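Local coordinates for protein geranyltranstransferase (Methylococcus capsulatus, PDB 3TS7) that probably makes farnesyl diphosphate by joining isopentenyl diphosphate to an allylic diphosphate with the help of magnesium, at residues E21-L24 with D25-P29; K253-Y256 with P257-L260; K268-E271 with M272-A276. One frame throughout, in Å; residues are numbered along the deposited sequence.

Interaction 1: E21-L24 with D25-P29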
# COMPACT_ATOMS: atom_id res chain seq x y z
N GLU B 21 16.66 -8.49 -10.11
CA GLU B 21 15.88 -9.72 -10.25
C GLU B 21 16.07 -10.63 -9.03
O GLU B 21 15.09 -11.20 -8.52
CB GLU B 21 16.29 -10.49 -11.51
CG GLU B 21 15.44 -11.74 -11.82
CD GLU B 21 14.05 -11.40 -12.35
OE1 GLU B 21 13.17 -12.29 -12.28
OE2 GLU B 21 13.83 -10.28 -12.85
N ARG B 22 17.31 -10.73 -8.56
CA ARG B 22 17.66 -11.51 -7.37
C ARG B 22 17.18 -10.84 -6.09
O ARG B 22 16.81 -11.52 -5.12
CB ARG B 22 19.17 -11.72 -7.29
CG ARG B 22 19.77 -12.63 -8.39
CD ARG B 22 21.23 -13.00 -8.10
NE ARG B 22 21.97 -11.89 -7.47
CZ ARG B 22 22.72 -11.00 -8.12
NH1 ARG B 22 22.87 -11.06 -9.44
NH2 ARG B 22 23.34 -10.03 -7.43
N ALA B 23 17.18 -9.51 -6.08
CA ALA B 23 16.80 -8.77 -4.89
C ALA B 23 15.28 -8.83 -4.68
O ALA B 23 14.82 -8.95 -3.52
CB ALA B 23 17.32 -7.34 -4.93
N LEU B 24 14.53 -8.82 -5.78
CA LEU B 24 13.06 -8.98 -5.73
C LEU B 24 12.67 -10.39 -5.28
O LEU B 24 11.79 -10.54 -4.43
CB LEU B 24 12.41 -8.66 -7.09
CG LEU B 24 12.52 -7.21 -7.59
CD1 LEU B 24 12.37 -7.14 -9.11
CD2 LEU B 24 11.54 -6.29 -6.91
N ASP B 25 13.32 -11.40 -5.85
CA ASP B 25 13.14 -12.81 -5.47
C ASP B 25 13.42 -13.03 -3.97
O ASP B 25 12.64 -13.70 -3.29
CB ASP B 25 14.05 -13.71 -6.32
CG ASP B 25 13.90 -15.19 -5.98
OD1 ASP B 25 12.77 -15.64 -5.69
OD2 ASP B 25 14.92 -15.91 -6.00
N ALA B 26 14.50 -12.43 -3.48
CA ALA B 26 14.85 -12.50 -2.06
C ALA B 26 13.82 -11.83 -1.14
O ALA B 26 13.72 -12.20 0.03
CB ALA B 26 16.26 -11.94 -1.81
N ARG B 27 13.05 -10.86 -1.66
CA ARG B 27 12.05 -10.15 -0.85
C ARG B 27 10.62 -10.62 -1.10
O ARG B 27 9.68 -10.15 -0.46
CB ARG B 27 12.18 -8.63 -1.04
CG ARG B 27 13.37 -8.01 -0.32
CD ARG B 27 13.87 -6.72 -0.97
NE ARG B 27 15.08 -6.23 -0.30
CZ ARG B 27 16.32 -6.62 -0.61
NH1 ARG B 27 16.53 -7.49 -1.60
NH2 ARG B 27 17.35 -6.15 0.06
N LEU B 28 10.43 -11.53 -2.05
CA LEU B 28 9.09 -12.05 -2.30
C LEU B 28 8.88 -13.35 -1.52
O LEU B 28 9.75 -14.23 -1.55
CB LEU B 28 8.85 -12.28 -3.79
CG LEU B 28 8.54 -11.02 -4.63
CD1 LEU B 28 8.64 -11.36 -6.11
CD2 LEU B 28 7.19 -10.43 -4.28
N PRO B 29 7.73 -13.48 -0.82
CA PRO B 29 7.45 -14.71 -0.06
C PRO B 29 7.40 -15.93 -0.98
O PRO B 29 6.87 -15.83 -2.10
CB PRO B 29 6.08 -14.44 0.57
CG PRO B 29 5.88 -12.94 0.48
CD PRO B 29 6.60 -12.52 -0.77
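The guanidinium of R27 folds back on its own helix and meets A23: NH1 donates to A23 O at 3.0 Å, with an N-H...O angle of 157° and the oxygen lying in the guanidinium plane, at its edge. Seen from the acceptor, NH1 approaches from the side of the carbonyl (C=O...N angle 110°) and is tilted from its plane. The same amino nitrogen comes within 3.4 Å of A23 CB, so the small methyl of alanine leaves the arginine room to reach a backbone carbonyl beside it. R27 places CG anti to its own carbonyl carbon (chi1 -75°) and keeps the chain extended from CG to NE, which carries CG and CD alongside A23 O, with CD 3.5 Å from that oxygen. D25 N to E21 O, 3.2 Å, and A26 N to R22 O, 3.0 Å, are i to i+4 bonds, whereas R27 N divides between A23 O, weakly, and L24 O, 3.1 Å from R27 N. L28 lays CG 3.3 Å from L24 O and packs against F81, L123 and L126, an apolar residue suited to a buried place. Further out, D25 forms a salt bridge with R43 and so ties the segment to helix 36-46; E21, accepting from the backbone of G48 and pairing with R52, ties it to the loop after that helix; and R27 NE pairs with D134, just past helix 113-133. A23, L24 and L28 turn their apolar side chains to helix 73-90, and L28 also meets helix 113-133.

Interaction 2: K253-Y256 with P257-L260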
# COMPACT_ATOMS: atom_id res chain seq x y z
N LYS B 253 -9.13 9.80 -25.83
CA LYS B 253 -8.09 10.08 -24.84
C LYS B 253 -7.14 11.20 -25.28
O LYS B 253 -6.62 11.17 -26.40
CB LYS B 253 -7.28 8.81 -24.53
CG LYS B 253 -7.71 8.13 -23.24
CD LYS B 253 -6.64 7.16 -22.76
CE LYS B 253 -6.92 6.72 -21.33
NZ LYS B 253 -5.83 5.85 -20.81
N PRO B 254 -6.92 12.19 -24.40
CA PRO B 254 -6.04 13.32 -24.72
C PRO B 254 -4.57 12.92 -24.83
O PRO B 254 -4.07 12.11 -24.05
CB PRO B 254 -6.27 14.30 -23.56
CG PRO B 254 -6.82 13.49 -22.45
CD PRO B 254 -7.53 12.32 -23.06
N ASN B 255 -3.89 13.46 -25.84
CA ASN B 255 -2.49 13.16 -26.08
C ASN B 255 -1.77 14.41 -26.55
O ASN B 255 -2.41 15.42 -26.90
CB ASN B 255 -2.31 11.99 -27.07
CG ASN B 255 -2.96 12.26 -28.42
OD1 ASN B 255 -2.31 12.72 -29.35
ND2 ASN B 255 -4.25 11.97 -28.52
N TYR B 256 -0.44 14.35 -26.54
CA TYR B 256 0.38 15.51 -26.86
C TYR B 256 0.33 15.96 -28.33
O TYR B 256 0.20 17.16 -28.58
CB TYR B 256 1.82 15.31 -26.38
CG TYR B 256 1.99 15.34 -24.87
CD1 TYR B 256 2.18 16.55 -24.20
CD2 TYR B 256 1.97 14.15 -24.12
CE1 TYR B 256 2.33 16.59 -22.80
CE2 TYR B 256 2.12 14.17 -22.71
CZ TYR B 256 2.32 15.40 -22.07
OH TYR B 256 2.49 15.47 -20.70
N PRO B 257 0.44 15.02 -29.31
CA PRO B 257 0.35 15.53 -30.69
C PRO B 257 -1.05 16.03 -31.08
O PRO B 257 -1.15 16.93 -31.91
CB PRO B 257 0.74 14.33 -31.55
CG PRO B 257 1.45 13.39 -30.61
CD PRO B 257 0.78 13.58 -29.31
N ALA B 258 -2.11 15.46 -30.51
CA ALA B 258 -3.47 15.97 -30.77
C ALA B 258 -3.62 17.40 -30.26
O ALA B 258 -4.19 18.25 -30.94
CB ALA B 258 -4.54 15.07 -30.15
N LEU B 259 -3.07 17.66 -29.09
CA LEU B 259 -3.11 18.97 -28.47
C LEU B 259 -2.19 20.01 -29.12
O LEU B 259 -2.55 21.19 -29.24
CB LEU B 259 -2.72 18.80 -27.01
CG LEU B 259 -2.93 19.97 -26.08
CD1 LEU B 259 -4.38 20.35 -26.14
CD2 LEU B 259 -2.55 19.50 -24.69
N LEU B 260 -1.00 19.59 -29.53
CA LEU B 260 0.03 20.57 -29.92
C LEU B 260 0.42 20.49 -31.39
O LEU B 260 1.15 21.35 -31.86
CB LEU B 260 1.28 20.40 -29.06
CG LEU B 260 1.16 20.53 -27.54
CD1 LEU B 260 2.34 19.85 -26.85
CD2 LEU B 260 1.04 21.98 -27.11
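A chi1 of 58° sets CG of N255 between its backbone N and carbonyl carbon, and chi2 of 95° then turns OD1 toward the N-H of A258 in the first turn of the helix. OD1 accepts from A258 N at 3.0 Å, an N-cap bond; the donor stands above the plane of the amide carbonyl, with an N-H...O angle of 152°. The other end of the amide is held too: ND2 donates to K253 O at 3.3 Å, close to both the amide and the carbonyl planes. The methyl of A258 rests 3.3 Å from OD1 and also lies against ND2. P257 suits the first turn, where its missing N-H costs no helical bond, and its CD packs 3.6 Å from Y256 CB. Y256 reaches L260 along the same side of the helix, CD1 to CD1 at 4.2 Å with the leucine at the ring edge, and its ring also packs on helices 177-201 and 208-237, where D230 accepts from Y256 N. The backbone bond L259 N to N255 O, 3.2 Å, begins the regular series. With an alanine here in place of N255, A258 N would probably lose its capping acceptor and K253 O its amide donor, leaving the approach to the helix freer to turn. One amide thus works at both ends, as acceptor to the helix and donor to the preceding loop, joining the two and fixing its own orientation.

Interaction 3: K268-E271 with M272-A276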
# COMPACT_ATOMS: atom_id res chain seq x y z
N LYS B 268 8.37 19.92 -27.66
CA LYS B 268 8.16 19.84 -26.21
C LYS B 268 9.00 18.74 -25.54
O LYS B 268 9.60 18.98 -24.50
CB LYS B 268 6.68 19.65 -25.85
CG LYS B 268 6.38 20.01 -24.40
CD LYS B 268 5.63 21.33 -24.27
CE LYS B 268 6.47 22.56 -24.60
NZ LYS B 268 6.17 23.68 -23.67
N ALA B 269 9.04 17.55 -26.14
CA ALA B 269 9.88 16.45 -25.61
C ALA B 269 11.36 16.85 -25.62
O ALA B 269 12.07 16.68 -24.62
CB ALA B 269 9.67 15.20 -26.41
N GLU B 270 11.81 17.39 -26.76
CA GLU B 270 13.18 17.89 -26.91
C GLU B 270 13.55 18.92 -25.85
O GLU B 270 14.63 18.85 -25.26
CB GLU B 270 13.41 18.41 -28.35
CG GLU B 270 14.66 19.30 -28.56
CD GLU B 270 15.99 18.60 -28.24
OE1 GLU B 270 16.06 17.36 -28.31
OE2 GLU B 270 16.97 19.30 -27.92
N GLU B 271 12.63 19.85 -25.57
CA GLU B 271 12.86 20.87 -24.54
C GLU B 271 12.98 20.28 -23.13
O GLU B 271 13.78 20.73 -22.31
CB GLU B 271 11.72 21.90 -24.57
CG GLU B 271 11.89 23.07 -23.59
CD GLU B 271 10.59 23.86 -23.36
OE1 GLU B 271 10.62 24.83 -22.57
OE2 GLU B 271 9.55 23.51 -23.97
N MET B 272 12.18 19.27 -22.85
CA MET B 272 12.26 18.55 -21.58
C MET B 272 13.59 17.79 -21.47
O MET B 272 14.23 17.81 -20.41
CB MET B 272 11.06 17.60 -21.47
CG MET B 272 9.70 18.29 -21.22
SD MET B 272 9.74 19.18 -19.65
CE MET B 272 9.82 20.91 -20.16
N HIS B 273 13.97 17.15 -22.57
CA HIS B 273 15.24 16.43 -22.67
C HIS B 273 16.42 17.36 -22.37
O HIS B 273 17.31 16.99 -21.60
CB HIS B 273 15.37 15.74 -24.03
CG HIS B 273 16.45 14.69 -24.06
ND1 HIS B 273 16.53 13.75 -25.08
CD2 HIS B 273 17.46 14.41 -23.21
CE1 HIS B 273 17.57 12.96 -24.85
NE2 HIS B 273 18.15 13.34 -23.72
N GLU B 274 16.40 18.57 -22.94
CA GLU B 274 17.41 19.58 -22.65
C GLU B 274 17.46 19.99 -21.20
O GLU B 274 18.54 20.20 -20.66
CB GLU B 274 17.18 20.86 -23.48
CG GLU B 274 17.31 20.63 -24.98
CD GLU B 274 16.79 21.79 -25.81
OE1 GLU B 274 16.57 21.59 -27.03
OE2 GLU B 274 16.62 22.91 -25.28
N ALA B 275 16.29 20.17 -20.59
CA ALA B 275 16.21 20.59 -19.20
C ALA B 275 16.73 19.47 -18.26
O ALA B 275 17.37 19.77 -17.26
CB ALA B 275 14.77 20.99 -18.84
N ALA B 276 16.45 18.21 -18.61
CA ALA B 276 17.00 17.04 -17.92
C ALA B 276 18.54 17.07 -17.85
O ALA B 276 19.13 16.97 -16.76
CB ALA B 276 16.51 15.76 -18.60
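The carboxylates of E270 and E274 meet at their oxygens, one turn apart: OE2 of E270 comes to 2.5 Å from OE1 of E274, the two planes inclined by 61°. Two oxygens this close suggest that one acid probably holds a proton. E270 is placed there by CG anti to its backbone N (chi1 164°) and a bend at chi2, while E274 stretches out beyond CG, its own CG lying 3.2 Å from E270 O. Acidic residues suit this solvent-facing side of the helix. This is the i to i+4 ladder of an alpha helix, here helix 262-279: H273 N bonds to A269 O at 2.8 Å, M272 N to K268 O at 3.1 Å, and E274 and A275 follow in step. Along the same helix, K268 NZ pairs with E271 OE2 at 3.4 Å, an i to i+3 salt bridge in which the lysine probably offsets the charge of E271. M272, its chain bent at chi2 and chi3, sets CG 3.4 Å from K268 O and faces A224 of helix 208-237. The small A269, A275 and A276 let that helix come near, while H273 turns to R295 and I298 of helix 288-298.

In the fold
All three are local contacts of an all-helical chain. Interaction 1, on helix 5-27, stands on the opposite side of the chain's centre from the other two, about 39 Å from interaction 2 and about 35 Å from interaction 3 between centres. Interaction 2 spans a loop and helix 256-260, and interaction 3 lies in the next helix, 262-279; their centres are about 17 Å apart. Y256 and A269 each pack on I227, and Y256 and K268 both touch L177 and E181. D230, beside N255 and P257, belongs to a DDxxD sequence of helix 208-237 that in this family probably binds magnesium and diphosphate, so interaction 2 probably borders that site, while interaction 3 packs on residues of the same helix that precede it.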